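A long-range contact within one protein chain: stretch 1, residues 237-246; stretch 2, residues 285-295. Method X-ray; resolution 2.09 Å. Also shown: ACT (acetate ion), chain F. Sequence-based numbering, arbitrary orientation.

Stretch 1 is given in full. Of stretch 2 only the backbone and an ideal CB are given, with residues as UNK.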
# COMPACT_ATOMS: atom_id res chain seq x y z
N LEU A 237 -12.65 -23.15 -11.58
CA LEU A 237 -12.64 -23.75 -10.24
C LEU A 237 -14.03 -24.30 -9.91
O LEU A 237 -14.16 -25.35 -9.26
CB LEU A 237 -12.19 -22.74 -9.17
CG LEU A 237 -10.71 -22.37 -9.20
CD1 LEU A 237 -10.35 -21.34 -8.15
CD2 LEU A 237 -9.81 -23.64 -8.98
N TYR A 238 -15.06 -23.60 -10.36
CA TYR A 238 -16.44 -24.05 -10.20
C TYR A 238 -16.89 -25.01 -11.32
O TYR A 238 -18.04 -25.47 -11.32
CB TYR A 238 -17.39 -22.82 -10.10
CG TYR A 238 -17.50 -22.29 -8.69
CD1 TYR A 238 -18.30 -22.92 -7.73
CD2 TYR A 238 -16.79 -21.14 -8.30
CE1 TYR A 238 -18.41 -22.39 -6.40
CE2 TYR A 238 -16.88 -20.64 -6.99
CZ TYR A 238 -17.70 -21.25 -6.06
OH TYR A 238 -17.77 -20.70 -4.78
N GLY A 239 -16.01 -25.31 -12.26
CA GLY A 239 -16.31 -26.29 -13.31
C GLY A 239 -17.37 -25.78 -14.32
O GLY A 239 -18.06 -26.59 -14.95
N THR A 240 -17.50 -24.45 -14.44
CA THR A 240 -18.47 -23.84 -15.40
C THR A 240 -17.76 -23.26 -16.62
O THR A 240 -18.39 -22.58 -17.45
CB THR A 240 -19.26 -22.65 -14.75
OG1 THR A 240 -18.37 -21.56 -14.57
CG2 THR A 240 -19.85 -23.04 -13.36
N TYR A 241 -16.47 -23.54 -16.74
CA TYR A 241 -15.65 -22.98 -17.81
C TYR A 241 -16.11 -23.44 -19.20
O TYR A 241 -16.37 -24.62 -19.42
CB TYR A 241 -14.19 -23.36 -17.57
CG TYR A 241 -13.10 -22.71 -18.41
CD1 TYR A 241 -12.37 -21.65 -17.91
CD2 TYR A 241 -12.77 -23.21 -19.67
CE1 TYR A 241 -11.35 -21.07 -18.64
CE2 TYR A 241 -11.75 -22.64 -20.41
CZ TYR A 241 -11.05 -21.58 -19.89
OH TYR A 241 -10.04 -20.99 -20.62
N ILE A 242 -16.23 -22.49 -20.14
CA ILE A 242 -16.56 -22.89 -21.52
C ILE A 242 -15.61 -22.32 -22.58
O ILE A 242 -14.99 -21.27 -22.39
CB ILE A 242 -18.03 -22.51 -21.91
CG1 ILE A 242 -18.33 -21.01 -21.69
CG2 ILE A 242 -19.00 -23.31 -21.09
CD1 ILE A 242 -19.72 -20.57 -22.28
N THR A 243 -15.49 -23.05 -23.69
CA THR A 243 -14.78 -22.60 -24.86
C THR A 243 -15.70 -22.42 -26.10
O THR A 243 -15.32 -21.74 -27.05
CB THR A 243 -13.67 -23.60 -25.25
OG1 THR A 243 -14.29 -24.86 -25.50
CG2 THR A 243 -12.61 -23.73 -24.13
N GLU A 244 -16.88 -23.06 -26.12
CA GLU A 244 -17.73 -23.02 -27.32
C GLU A 244 -18.88 -22.04 -27.10
O GLU A 244 -18.66 -21.01 -26.47
CB GLU A 244 -18.23 -24.41 -27.67
CG GLU A 244 -17.08 -25.43 -27.75
CD GLU A 244 -15.96 -24.97 -28.69
OE1 GLU A 244 -16.28 -24.57 -29.82
OE2 GLU A 244 -14.76 -25.00 -28.31
N TYR A 245 -20.09 -22.32 -27.59
CA TYR A 245 -21.18 -21.32 -27.46
C TYR A 245 -20.72 -19.97 -28.05
O TYR A 245 -20.91 -18.90 -27.46
CB TYR A 245 -21.58 -21.14 -25.96
CG TYR A 245 -21.95 -22.46 -25.32
CD1 TYR A 245 -23.24 -22.94 -25.42
CD2 TYR A 245 -21.00 -23.24 -24.65
CE1 TYR A 245 -23.59 -24.16 -24.87
CE2 TYR A 245 -21.35 -24.45 -24.10
CZ TYR A 245 -22.63 -24.90 -24.21
OH TYR A 245 -22.99 -26.11 -23.67
N LYS A 246 -20.11 -20.03 -29.23
CA LYS A 246 -19.50 -18.84 -29.84
C LYS A 246 -20.54 -18.00 -30.59
O LYS A 246 -21.44 -18.57 -31.23
CB LYS A 246 -18.37 -19.24 -30.77
CG LYS A 246 -17.19 -19.93 -30.08
CD LYS A 246 -16.09 -20.25 -31.09
CE LYS A 246 -14.87 -20.87 -30.37
NZ LYS A 246 -13.71 -21.08 -31.26
N UNK A 285 -29.25 -22.64 -21.69
CA UNK A 285 -28.44 -23.85 -21.87
C UNK A 285 -27.32 -23.96 -20.82
O UNK A 285 -27.13 -25.03 -20.20
CB UNK A 285 -27.83 -23.86 -23.28
N UNK A 286 -26.55 -22.88 -20.65
CA UNK A 286 -25.44 -22.87 -19.68
C UNK A 286 -25.93 -23.12 -18.25
O UNK A 286 -25.33 -23.88 -17.51
CB UNK A 286 -24.70 -21.53 -19.74
N UNK A 287 -27.02 -22.45 -17.88
CA UNK A 287 -27.62 -22.63 -16.58
C UNK A 287 -28.04 -24.08 -16.36
O UNK A 287 -27.80 -24.66 -15.28
CB UNK A 287 -28.82 -21.70 -16.42
N UNK A 288 -28.68 -24.68 -17.36
CA UNK A 288 -29.13 -26.06 -17.21
C UNK A 288 -27.98 -27.07 -17.27
O UNK A 288 -28.06 -28.14 -16.65
CB UNK A 288 -30.16 -26.39 -18.30
N UNK A 289 -26.93 -26.75 -18.00
CA UNK A 289 -25.76 -27.64 -18.03
C UNK A 289 -25.11 -27.68 -16.64
O UNK A 289 -24.80 -28.77 -16.13
CB UNK A 289 -24.75 -27.18 -19.08
N UNK A 290 -24.91 -26.51 -16.03
CA UNK A 290 -24.25 -26.45 -14.72
C UNK A 290 -25.10 -27.16 -13.67
O UNK A 290 -24.56 -27.89 -12.83
CB UNK A 290 -24.00 -25.00 -14.31
N UNK A 291 -26.41 -26.98 -13.74
CA UNK A 291 -27.34 -27.60 -12.82
C UNK A 291 -27.29 -29.13 -12.92
O UNK A 291 -27.28 -29.83 -11.91
CB UNK A 291 -28.76 -27.10 -13.09
N UNK A 292 -27.27 -29.63 -14.15
CA UNK A 292 -27.12 -31.04 -14.36
C UNK A 292 -25.77 -31.58 -13.81
O UNK A 292 -25.73 -32.63 -13.16
CB UNK A 292 -27.25 -31.34 -15.86
N UNK A 293 -24.68 -30.85 -14.02
CA UNK A 293 -23.36 -31.28 -13.51
C UNK A 293 -23.32 -31.26 -11.97
O UNK A 293 -22.74 -32.16 -11.35
CB UNK A 293 -22.26 -30.38 -14.07
N UNK A 294 -23.92 -30.24 -11.36
CA UNK A 294 -23.92 -30.20 -9.88
C UNK A 294 -24.79 -31.28 -9.27
O UNK A 294 -24.45 -31.78 -8.20
CB UNK A 294 -24.40 -28.83 -9.39
N UNK A 295 -25.91 -31.66 -9.93
CA UNK A 295 -26.72 -32.80 -9.47
C UNK A 295 -25.92 -34.10 -9.49
O UNK A 295 -26.07 -34.96 -8.58
CB UNK A 295 -27.97 -32.95 -10.34
C ACT F . -14.86 -18.99 -19.06
O ACT F . -15.77 -19.84 -18.92
OXT ACT F . -14.76 -18.04 -18.26
CH3 ACT F . -13.89 -19.12 -20.20

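Stretch 2 is helical throughout, with phi and psi near -60° and -45°, and it lies against an irregular segment that leaves a helix at Gly239. The nearest CA atoms across the contact are those of Thr240 and position 290, 6.4 Å apart. The CA-to-CB bonds of positions 285, 289, 290 and 293 point toward stretch 1.

At position 285 the CA-to-CB bond points toward stretch 1, and the ideal CB lies 4.5 Å from CE1 of Tyr245. A ring edge with open space beyond it would tolerate many polar or long aliphatic side chains. The residue is Gln285, whose OE1 sits at the edge of the ring, 3.9 Å from Tyr245 CE1, a contact without a hydrogen bond.

Position 286 points sideways, and its ideal CB has nothing of stretch 1 within 5.5 Å. A side chain must therefore extend to make contact, and what it can reach is apolar: the face of the Tyr245 ring and the end of Ile242. Leucine, isoleucine or methionine would suit. Leu286 fills the place with chi1 m and chi2 t. Its CD2 stands 3.6 Å from the centroid of the Tyr245 ring and only 6° off the normal, a CH-pi contact, and the same CD2 is 3.8 Å from Ile242 CD1.

Positions 287 and 288 are out of reach, so stretch 1 sets no preference; they are Tyr287 and Asn288.

Position 289 points toward stretch 1, its ideal CB 5.0 Å from Tyr245 OH. Beyond lie the carbonyl oxygens of Gly239, Thr240 and Tyr241, acceptors that would favour a long donor such as lysine or arginine, although glutamine is conceivable. Lys289 bends through chi3 and chi4, both p. Its NZ remains 4.3 Å from Thr240 O, too far for direct bonding, and water fills the gap: three waters accept from NZ and donate, one each, to the carbonyls of Gly239, Thr240 and Tyr241. Along the way, Lys289 CD passes 3.9 Å from Tyr245 OH.

Position 290 also faces stretch 1, with its ideal CB 4.7 Å from Thr240 CG2. So near a methyl group, a compact apolar residue such as valine, alanine or isoleucine is reasonable. Val290 places CG2 3.9 Å from Thr240 CG2.

Positions 291 and 292 are again out of reach; they are Leu291 and Ser292.

Position 293 points toward stretch 1 but has no atom of it within 5.5 Å of the ideal CB. That leaves room for a polar side chain working through solvent. Asp293 accepts at OD2 from the water that also bonds Gly239 O and Lys289 NZ.

Position 294 points sideways, yet Tyr238 O offers an acceptor at a distance that calls for a long side chain ending in a donor; tyrosine, lysine or arginine might serve. Tyr294 brings its end nearer, and its OH donates to Tyr238 O at 2.8 Å. The same OH lies 3.9 Å from Thr240 CG2.

Position 295, out of reach, is Lys295.

Stretch 2 285-295: QLYNKVLSDYK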
# COMPACT_ATOMS: atom_id res chain seq x y z
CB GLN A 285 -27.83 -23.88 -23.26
CG GLN A 285 -28.64 -24.58 -24.31
CD GLN A 285 -27.92 -24.58 -25.64
OE1 GLN A 285 -27.25 -23.60 -25.99
NE2 GLN A 285 -28.04 -25.68 -26.39
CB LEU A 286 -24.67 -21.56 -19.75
CG LEU A 286 -24.04 -21.30 -21.13
CD1 LEU A 286 -23.38 -19.95 -21.14
CD2 LEU A 286 -23.01 -22.39 -21.50
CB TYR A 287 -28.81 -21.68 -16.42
CG TYR A 287 -29.47 -21.67 -15.05
CD1 TYR A 287 -29.11 -20.72 -14.09
CD2 TYR A 287 -30.50 -22.57 -14.74
CE1 TYR A 287 -29.73 -20.69 -12.83
CE2 TYR A 287 -31.12 -22.54 -13.50
CZ TYR A 287 -30.74 -21.60 -12.55
OH TYR A 287 -31.37 -21.58 -11.32
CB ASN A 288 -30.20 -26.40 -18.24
CG ASN A 288 -31.50 -25.68 -17.94
OD1 ASN A 288 -31.89 -25.57 -16.77
ND2 ASN A 288 -32.15 -25.15 -18.98
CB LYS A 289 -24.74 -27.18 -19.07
CG LYS A 289 -23.46 -28.00 -19.08
CD LYS A 289 -22.42 -27.39 -20.01
CE LYS A 289 -22.16 -25.89 -19.65
NZ LYS A 289 -21.22 -25.61 -18.46
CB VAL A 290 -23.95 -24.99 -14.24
CG1 VAL A 290 -23.30 -24.99 -12.81
CG2 VAL A 290 -23.03 -24.27 -15.22
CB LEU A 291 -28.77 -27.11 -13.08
CG LEU A 291 -29.89 -27.83 -12.32
CD1 LEU A 291 -29.69 -27.65 -10.80
CD2 LEU A 291 -31.26 -27.35 -12.75
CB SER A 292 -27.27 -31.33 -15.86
OG SER A 292 -26.99 -32.67 -16.14
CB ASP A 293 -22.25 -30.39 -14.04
CG ASP A 293 -21.97 -30.61 -15.52
OD1 ASP A 293 -22.32 -31.67 -16.03
OD2 ASP A 293 -21.34 -29.73 -16.15
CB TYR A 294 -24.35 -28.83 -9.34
CG TYR A 294 -23.30 -27.75 -9.48
CD1 TYR A 294 -22.12 -28.00 -10.17
CD2 TYR A 294 -23.50 -26.49 -8.94
CE1 TYR A 294 -21.18 -27.04 -10.31
CE2 TYR A 294 -22.54 -25.51 -9.07
CZ TYR A 294 -21.38 -25.80 -9.77
OH TYR A 294 -20.42 -24.83 -9.90
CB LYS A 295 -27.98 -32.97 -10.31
CG LYS A 295 -29.14 -32.01 -9.97
CD LYS A 295 -30.31 -32.18 -10.95
CE LYS A 295 -31.45 -31.20 -10.61
NZ LYS A 295 -32.57 -31.22 -11.59
O HOH W 1 -20.90 -27.14 -15.94
O HOH W 2 -21.16 -22.91 -18.18
O HOH W 3 -18.72 -26.21 -19.30
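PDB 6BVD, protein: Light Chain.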